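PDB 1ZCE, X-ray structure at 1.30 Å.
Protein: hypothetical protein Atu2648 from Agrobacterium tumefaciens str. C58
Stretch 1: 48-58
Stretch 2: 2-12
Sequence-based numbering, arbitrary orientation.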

ATOM      1  N   ASP A  48      -1.716  10.661  -1.591  1.00  6.20           N
ATOM      2  CA  ASP A  48      -0.664   9.767  -2.079  1.00  5.94           C
ATOM      3  C   ASP A  48      -1.302   8.430  -2.421  1.00  5.73           C
ATOM      4  O   ASP A  48      -2.089   7.894  -1.639  1.00  5.46           O
ATOM      5  CB  ASP A  48       0.418   9.543  -1.022  1.00  5.43           C
ATOM      6  CG  ASP A  48       1.469  10.641  -1.005  1.00  6.05           C
ATOM      7  OD1 ASP A  48       1.356  11.623  -1.766  1.00  7.02           O
ATOM      8  OD2 ASP A  48       2.430  10.519  -0.221  1.00  5.84           O
ATOM      9  N   LYS A  49      -0.948   7.896  -3.584  1.00  4.63           N
ATOM     10  CA  LYS A  49      -1.490   6.633  -4.055  1.00  5.38           C
ATOM     11  C   LYS A  49      -0.557   5.476  -3.740  1.00  4.62           C
ATOM     12  O   LYS A  49       0.656   5.648  -3.611  1.00  4.48           O
ATOM     13  CB  LYS A  49      -1.733   6.710  -5.561  1.00  5.72           C
ATOM     14  CG  LYS A  49      -2.631   7.864  -5.984  1.00  6.37           C
ATOM     15  CD  LYS A  49      -4.022   7.742  -5.381  1.00  7.65           C
ATOM     16  CE  LYS A  49      -4.983   8.799  -5.923  1.00  6.03           C
ATOM     17  NZ  LYS A  49      -4.554  10.194  -5.636  1.00  8.32           N
ATOM     18  N   GLY A  50      -1.137   4.290  -3.605  1.00  5.62           N
ATOM     19  CA  GLY A  50      -0.340   3.121  -3.304  1.00  5.70           C
ATOM     20  C   GLY A  50      -1.048   1.830  -3.652  1.00  4.25           C
ATOM     21  O   GLY A  50      -2.237   1.815  -4.000  1.00  7.31           O
ATOM     22  N   PHE A  51      -0.302   0.737  -3.558  1.00  3.98           N
ATOM     23  CA  PHE A  51      -0.836  -0.581  -3.861  1.00  3.58           C
ATOM     24  C   PHE A  51      -1.323  -1.296  -2.620  1.00  2.69           C
ATOM     25  O   PHE A  51      -0.715  -1.199  -1.552  1.00  4.11           O
ATOM     26  CB  PHE A  51       0.227  -1.464  -4.519  1.00  4.01           C
ATOM     27  CG  PHE A  51       0.661  -0.997  -5.876  1.00  3.03           C
ATOM     28  CD1 PHE A  51      -0.277  -0.639  -6.839  1.00  4.40           C
ATOM     29  CD2 PHE A  51       2.008  -0.959  -6.208  1.00  3.71           C
ATOM     30  CE1 PHE A  51       0.121  -0.253  -8.117  1.00  4.04           C
ATOM     31  CE2 PHE A  51       2.415  -0.578  -7.481  1.00  3.94           C
ATOM     32  CZ  PHE A  51       1.469  -0.223  -8.440  1.00  4.48           C
ATOM     33  N   PHE A  52      -2.441  -1.995  -2.764  1.00  4.37           N
ATOM     34  CA  PHE A  52      -2.987  -2.803  -1.685  1.00  4.36           C
ATOM     35  C   PHE A  52      -2.552  -4.200  -2.139  1.00  3.99           C
ATOM     36  O   PHE A  52      -2.989  -4.694  -3.184  1.00  4.95           O
ATOM     37  CB  PHE A  52      -4.511  -2.671  -1.627  1.00  4.54           C
ATOM     38  CG  PHE A  52      -5.141  -3.290  -0.402  1.00  3.85           C
ATOM     39  CD1 PHE A  52      -5.391  -4.660  -0.340  1.00  5.47           C
ATOM     40  CD2 PHE A  52      -5.505  -2.497   0.686  1.00  4.15           C
ATOM     41  CE1 PHE A  52      -6.005  -5.228   0.784  1.00  5.71           C
ATOM     42  CE2 PHE A  52      -6.119  -3.057   1.817  1.00  6.20           C
ATOM     43  CZ  PHE A  52      -6.367  -4.421   1.865  1.00  5.22           C
ATOM     44  N   TYR A  53      -1.668  -4.809  -1.356  1.00  3.76           N
ATOM     45  CA  TYR A  53      -1.097  -6.111  -1.668  1.00  4.44           C
ATOM     46  C   TYR A  53      -1.489  -7.162  -0.654  1.00  4.49           C
ATOM     47  O   TYR A  53      -1.307  -6.965   0.549  1.00  4.66           O
ATOM     48  CB  TYR A  53       0.431  -5.981  -1.718  1.00  4.56           C
ATOM     49  CG  TYR A  53       1.187  -7.277  -1.896  1.00  5.39           C
ATOM     50  CD1 TYR A  53       1.660  -7.994  -0.796  1.00  5.93           C
ATOM     51  CD2 TYR A  53       1.445  -7.780  -3.168  1.00  5.24           C
ATOM     52  CE1 TYR A  53       2.376  -9.183  -0.960  1.00  5.96           C
ATOM     53  CE2 TYR A  53       2.156  -8.963  -3.341  1.00  6.94           C
ATOM     54  CZ  TYR A  53       2.617  -9.657  -2.236  1.00  5.52           C
ATOM     55  OH  TYR A  53       3.313 -10.827  -2.427  1.00  7.59           O
ATOM     56  N   HIS A  54      -2.042  -8.270  -1.137  1.00  4.41           N
ATOM     57  CA  HIS A  54      -2.428  -9.357  -0.247  1.00  4.97           C
ATOM     58  C   HIS A  54      -1.189 -10.174   0.096  1.00  5.28           C
ATOM     59  O   HIS A  54      -0.566 -10.785  -0.774  1.00  5.38           O
ATOM     60  CB  HIS A  54      -3.486 -10.244  -0.906  1.00  5.72           C
ATOM     61  CG  HIS A  54      -4.880  -9.714  -0.782  1.00  5.71           C
ATOM     62  ND1 HIS A  54      -5.932 -10.212  -1.521  1.00  7.77           N
ATOM     63  CD2 HIS A  54      -5.404  -8.748   0.010  1.00  6.68           C
ATOM     64  CE1 HIS A  54      -7.042  -9.578  -1.188  1.00  8.15           C
ATOM     65  NE2 HIS A  54      -6.749  -8.685  -0.260  1.00  8.04           N
ATOM     66  N   SER A  55      -0.833 -10.168   1.375  1.00  6.26           N
ATOM     67  CA  SER A  55       0.338 -10.886   1.857  1.00  5.72           C
ATOM     68  C   SER A  55      -0.069 -12.149   2.609  1.00  5.59           C
ATOM     69  O   SER A  55      -1.207 -12.272   3.068  1.00  5.80           O
ATOM     70  CB  SER A  55       1.172  -9.977   2.760  1.00  6.84           C
ATOM     71  OG  SER A  55       0.386  -9.493   3.829  1.00  8.64           O
ATOM     72  N   ASN A  56       0.889 -13.065   2.740  1.00  6.29           N
ATOM     73  CA  ASN A  56       0.701 -14.368   3.384  1.00  8.36           C
ATOM     74  C   ASN A  56      -0.074 -15.238   2.393  1.00  7.55           C
ATOM     75  O   ASN A  56       0.420 -16.270   1.943  1.00  9.80           O
ATOM     76  CB  ASN A  56      -0.074 -14.246   4.700  1.00 11.03           C
ATOM     77  CG  ASN A  56      -0.011 -15.521   5.531  1.00 13.13           C
ATOM     78  OD1 ASN A  56      -0.811 -15.725   6.446  1.00 16.77           O
ATOM     79  ND2 ASN A  56       0.953 -16.380   5.219  1.00 12.77           N
ATOM     80  N   GLU A  57      -1.292 -14.818   2.061  1.00  7.28           N
ATOM     81  CA  GLU A  57      -2.114 -15.520   1.082  1.00  6.48           C
ATOM     82  C   GLU A  57      -2.382 -14.555  -0.067  1.00  6.72           C
ATOM     83  O   GLU A  57      -2.296 -13.336   0.111  1.00  6.87           O
ATOM     84  CB  GLU A  57      -3.436 -15.962   1.704  1.00  6.25           C
ATOM     85  CG  GLU A  57      -3.296 -17.056   2.737  1.00  7.20           C
ATOM     86  CD  GLU A  57      -4.636 -17.484   3.295  1.00  9.37           C
ATOM     87  OE1 GLU A  57      -5.274 -16.687   4.014  1.00 10.65           O
ATOM     88  OE2 GLU A  57      -5.060 -18.619   3.002  1.00  8.74           O
ATOM     89  N   GLY A  58      -2.703 -15.097  -1.239  1.00  6.08           N
ATOM     90  CA  GLY A  58      -2.978 -14.262  -2.398  1.00  5.95           C
ATOM     91  C   GLY A  58      -1.692 -13.883  -3.101  1.00  5.77           C
ATOM     92  O   GLY A  58      -1.463 -14.266  -4.249  1.00  6.68           O
TER
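Stretch 2, residues 2-12: ANYWLYKSEPF

Residues 49-54 of stretch 1 form a strand, and stretch 2 lies beside it as a second strand that ends at Ser 9. The N-to-C directions of the two axes differ by 22° (signed crossing angle -22°), so the pairing is parallel, with a closest axial approach of 4.3 Å. The backbone angles agree: phi/psi is -95/141 at Phe 51, -116/126 at Tyr 53, -142/135 at Leu 6 and -120/123 at Tyr 7, all extended. The register follows from the bridge partners, Gly 50 with Trp 5, Phe 51 with Leu 6, Phe 52 with Tyr 7, Tyr 53 with Lys 8 and His 54 with Ser 9.

The hydrogen bonds alternate between the chains in the manner of a parallel ladder. Trp 5 N donates to Lys 49 O (3.1 Å), Phe 51 N to Trp 5 O (2.8 Å), Tyr 7 N to Phe 51 O (2.8 Å), Tyr 53 N to Tyr 7 O (2.9 Å), Ser 9 N to Tyr 53 O (2.8 Å) and Ser 55 N to Ser 9 O (3.0 Å). Angles at hydrogen of 145° to 169° support each assignment, the least linear being the first. Thus Trp 5, Tyr 7 and Ser 9 use both N and O across the pair, while CA atoms of intervening residues approach the same carbonyls: Leu 6 CA lies 3.5 Å from Phe 51 O, and Lys 8 CA 3.4 Å from Tyr 53 O.

Side chains alternate between the two faces of the sheet. On one face, Leu 6 touches two neighbours, its CD1 lying 4.0 Å from Phe 51 CB and its CD2 4.0 Å from Tyr 53 CB; further along, Lys 8 CG packs 4.0 Å from Tyr 53 CD1. The other face carries Trp 5, Tyr 7 and Ser 9 against Gly 50, Phe 52 and His 54. Gly 50 leaves room for the Tyr 7 ring, whose CE1 is 4.0 Å from Gly 50 CA near the ring plane; an ideal CB there would come within 2.6 Å of that CE1. Phe 52 CZ reaches Ser 9 CB at 3.6 Å.

At the N-terminal end, the indole of Trp 5 is anchored by NE1 donating to Asp 48 OD2 (3.1 Å, 164°). Two waters join Asp 48 to Asn 3, one from OD2 to the side-chain ND2, the other from OD1 to the backbone N.

Beyond the strands, contact continues through the loops. Pro 11 CB sits over one face of the His 54 ring, 3.8 Å from the centroid of that ring and 2° off its normal, a CH-pi contact. Pro 11 CD also lies 3.3 Å from Ser 55 O. Water bridges link Glu 10 OE1 to Ser 55 OG, Glu 10 OE2 to Asn 56 OD1, and Phe 12 N to Glu 57 OE1. In total, 977 Å² is buried between the stretches, both sides summed.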

ATOM      1  N   ALA A   2       6.317  13.115  -7.053  1.00 14.42           N
ATOM      2  CA  ALA A   2       5.189  12.471  -6.327  1.00 12.19           C
ATOM      3  C   ALA A   2       5.644  11.149  -5.724  1.00 10.75           C
ATOM      4  O   ALA A   2       6.443  10.428  -6.321  1.00 11.21           O
ATOM      5  CB  ALA A   2       4.024  12.240  -7.278  1.00 13.55           C
ATOM      6  N   ASN A   3       5.128  10.837  -4.539  1.00  8.51           N
ATOM      7  CA  ASN A   3       5.489   9.602  -3.850  1.00  6.40           C
ATOM      8  C   ASN A   3       4.401   8.539  -3.927  1.00  6.01           C
ATOM      9  O   ASN A   3       3.213   8.834  -3.789  1.00  5.46           O
ATOM     10  CB  ASN A   3       5.822   9.896  -2.385  1.00  7.49           C
ATOM     11  CG  ASN A   3       6.979  10.863  -2.237  1.00  7.36           C
ATOM     12  OD1 ASN A   3       7.993  10.736  -2.916  1.00  9.64           O
ATOM     13  ND2 ASN A   3       6.835  11.829  -1.340  1.00  8.18           N
ATOM     14  N   TYR A   4       4.834   7.301  -4.148  1.00  4.66           N
ATOM     15  CA  TYR A   4       3.945   6.146  -4.250  1.00  4.49           C
ATOM     16  C   TYR A   4       4.334   5.118  -3.198  1.00  3.52           C
ATOM     17  O   TYR A   4       5.490   5.059  -2.778  1.00  4.02           O
ATOM     18  CB  TYR A   4       4.023   5.558  -5.659  1.00  4.89           C
ATOM     19  CG  TYR A   4       3.461   6.508  -6.686  1.00  4.75           C
ATOM     20  CD1 TYR A   4       2.101   6.514  -6.977  1.00  4.43           C
ATOM     21  CD2 TYR A   4       4.269   7.472  -7.294  1.00  5.61           C
ATOM     22  CE1 TYR A   4       1.553   7.452  -7.841  1.00  5.90           C
ATOM     23  CE2 TYR A   4       3.727   8.420  -8.165  1.00  6.65           C
ATOM     24  CZ  TYR A   4       2.369   8.403  -8.427  1.00  5.73           C
ATOM     25  OH  TYR A   4       1.807   9.344  -9.259  1.00  8.48           O
ATOM     26  N   TRP A   5       3.368   4.304  -2.786  1.00  4.15           N
ATOM     27  CA  TRP A   5       3.596   3.348  -1.715  1.00  4.16           C
ATOM     28  C   TRP A   5       2.943   1.990  -1.932  1.00  3.57           C
ATOM     29  O   TRP A   5       2.222   1.780  -2.907  1.00  3.05           O
ATOM     30  CB  TRP A   5       3.053   3.950  -0.415  1.00  4.20           C
ATOM     31  CG  TRP A   5       3.448   5.383  -0.217  1.00  3.84           C
ATOM     32  CD1 TRP A   5       2.753   6.502  -0.598  1.00  4.47           C
ATOM     33  CD2 TRP A   5       4.654   5.846   0.379  1.00  3.43           C
ATOM     34  NE1 TRP A   5       3.462   7.635  -0.270  1.00  4.86           N
ATOM     35  CE2 TRP A   5       4.639   7.260   0.333  1.00  4.80           C
ATOM     36  CE3 TRP A   5       5.759   5.203   0.952  1.00  4.63           C
ATOM     37  CZ2 TRP A   5       5.685   8.042   0.842  1.00  4.46           C
ATOM     38  CZ3 TRP A   5       6.797   5.972   1.455  1.00  4.42           C
ATOM     39  CH2 TRP A   5       6.754   7.378   1.397  1.00  4.69           C
ATOM     40  N   LEU A   6       3.217   1.067  -1.015  1.00  2.98           N
ATOM     41  CA  LEU A   6       2.614  -0.262  -1.045  1.00  3.11           C
ATOM     42  C   LEU A   6       2.308  -0.678   0.390  1.00  3.38           C
ATOM     43  O   LEU A   6       3.129  -0.494   1.290  1.00  3.52           O
ATOM     44  CB  LEU A   6       3.527  -1.296  -1.724  1.00  4.19           C
ATOM     45  CG  LEU A   6       2.971  -2.731  -1.802  1.00  3.63           C
ATOM     46  CD1 LEU A   6       3.438  -3.419  -3.085  1.00  4.59           C
ATOM     47  CD2 LEU A   6       3.396  -3.523  -0.574  1.00  4.81           C
ATOM     48  N   TYR A   7       1.110  -1.221   0.589  1.00  3.24           N
ATOM     49  CA  TYR A   7       0.652  -1.665   1.901  1.00  4.06           C
ATOM     50  C   TYR A   7       0.342  -3.151   1.846  1.00  4.66           C
ATOM     51  O   TYR A   7      -0.464  -3.592   1.023  1.00  5.56           O
ATOM     52  CB  TYR A   7      -0.628  -0.923   2.318  1.00  5.01           C
ATOM     53  CG  TYR A   7      -0.584   0.572   2.124  1.00  5.27           C
ATOM     54  CD1 TYR A   7      -0.717   1.130   0.854  1.00  5.43           C
ATOM     55  CD2 TYR A   7      -0.381   1.431   3.202  1.00  6.08           C
ATOM     56  CE1 TYR A   7      -0.640   2.504   0.656  1.00  7.31           C
ATOM     57  CE2 TYR A   7      -0.300   2.812   3.011  1.00  7.18           C
ATOM     58  CZ  TYR A   7      -0.428   3.338   1.736  1.00  7.60           C
ATOM     59  OH  TYR A   7      -0.311   4.694   1.522  1.00  8.70           O
ATOM     60  N   LYS A   8       0.990  -3.925   2.706  1.00  4.82           N
ATOM     61  CA  LYS A   8       0.729  -5.356   2.763  1.00  5.72           C
ATOM     62  C   LYS A   8      -0.436  -5.596   3.721  1.00  6.09           C
ATOM     63  O   LYS A   8      -0.500  -5.000   4.801  1.00  7.28           O
ATOM     64  CB  LYS A   8       1.957  -6.115   3.269  1.00  6.25           C
ATOM     65  CG  LYS A   8       3.160  -6.077   2.348  1.00  7.89           C
ATOM     66  CD  LYS A   8       4.221  -7.061   2.825  1.00 11.05           C
ATOM     67  CE  LYS A   8       5.373  -7.170   1.843  1.00 11.88           C
ATOM     68  NZ  LYS A   8       6.369  -8.196   2.276  1.00 14.42           N
ATOM     69  N   SER A   9      -1.358  -6.465   3.329  1.00  5.36           N
ATOM     70  CA  SER A   9      -2.505  -6.785   4.170  1.00  7.04           C
ATOM     71  C   SER A   9      -2.843  -8.258   3.960  1.00  6.69           C
ATOM     72  O   SER A   9      -2.963  -8.713   2.824  1.00  6.37           O
ATOM     73  CB  SER A   9      -3.698  -5.907   3.785  1.00  7.19           C
ATOM     74  OG  SER A   9      -4.753  -6.008   4.731  1.00  8.51           O
ATOM     75  N   GLU A  10      -2.973  -9.008   5.049  1.00  6.64           N
ATOM     76  CA  GLU A  10      -3.310 -10.425   4.949  1.00  6.82           C
ATOM     77  C   GLU A  10      -4.815 -10.506   4.761  1.00  7.06           C
ATOM     78  O   GLU A  10      -5.572 -10.087   5.630  1.00  7.68           O
ATOM     79  CB  GLU A  10      -2.886 -11.158   6.218  1.00  9.65           C
ATOM     80  CG  GLU A  10      -1.399 -11.071   6.478  1.00 12.36           C
ATOM     81  CD  GLU A  10      -0.967 -11.847   7.702  1.00 15.11           C
ATOM     82  OE1 GLU A  10       0.244 -11.837   8.002  1.00 17.85           O
ATOM     83  OE2 GLU A  10      -1.833 -12.461   8.361  1.00 17.07           O
ATOM     84  N   PRO A  11      -5.269 -11.065   3.627  1.00  7.15           N
ATOM     85  CA  PRO A  11      -6.707 -11.168   3.354  1.00  9.16           C
ATOM     86  C   PRO A  11      -7.573 -11.828   4.421  1.00 10.30           C
ATOM     87  O   PRO A  11      -8.752 -11.505   4.547  1.00 11.43           O
ATOM     88  CB  PRO A  11      -6.756 -11.887   2.006  1.00 10.04           C
ATOM     89  CG  PRO A  11      -5.508 -12.707   2.003  1.00  8.50           C
ATOM     90  CD  PRO A  11      -4.484 -11.778   2.604  1.00  6.99           C
ATOM     91  N   PHE A  12      -6.988 -12.740   5.191  1.00 11.33           N
ATOM     92  CA  PHE A  12      -7.721 -13.420   6.252  1.00 14.27           C
ATOM     93  C   PHE A  12      -8.092 -12.412   7.341  1.00 14.20           C
ATOM     94  O   PHE A  12      -9.134 -12.531   7.992  1.00 15.61           O
ATOM     95  CB  PHE A  12      -6.856 -14.546   6.829  1.00 16.53           C
ATOM     96  CG  PHE A  12      -7.571 -15.420   7.818  1.00 20.57           C
ATOM     97  CD1 PHE A  12      -7.734 -15.016   9.138  1.00 21.30           C
ATOM     98  CD2 PHE A  12      -8.094 -16.647   7.423  1.00 21.97           C
ATOM     99  CE1 PHE A  12      -8.404 -15.825  10.053  1.00 22.80           C
ATOM    100  CE2 PHE A  12      -8.766 -17.463   8.328  1.00 22.97           C
ATOM    101  CZ  PHE A  12      -8.922 -17.050   9.646  1.00 23.65           C
TER
HETATM  102  O   HOH W   1       4.521  12.029   0.259  1.00  8.17           O
HETATM  103  O   HOH W   2       3.324  12.761  -3.325  1.00  9.58           O
HETATM  104  O   HOH W   3      -3.202 -14.514   7.339  1.00 17.87           O
HETATM  105  O   HOH W   4       2.053 -10.636   5.868  1.00 24.49           O
HETATM  106  O   HOH W   5      -4.453 -14.162   4.792  1.00  9.26           O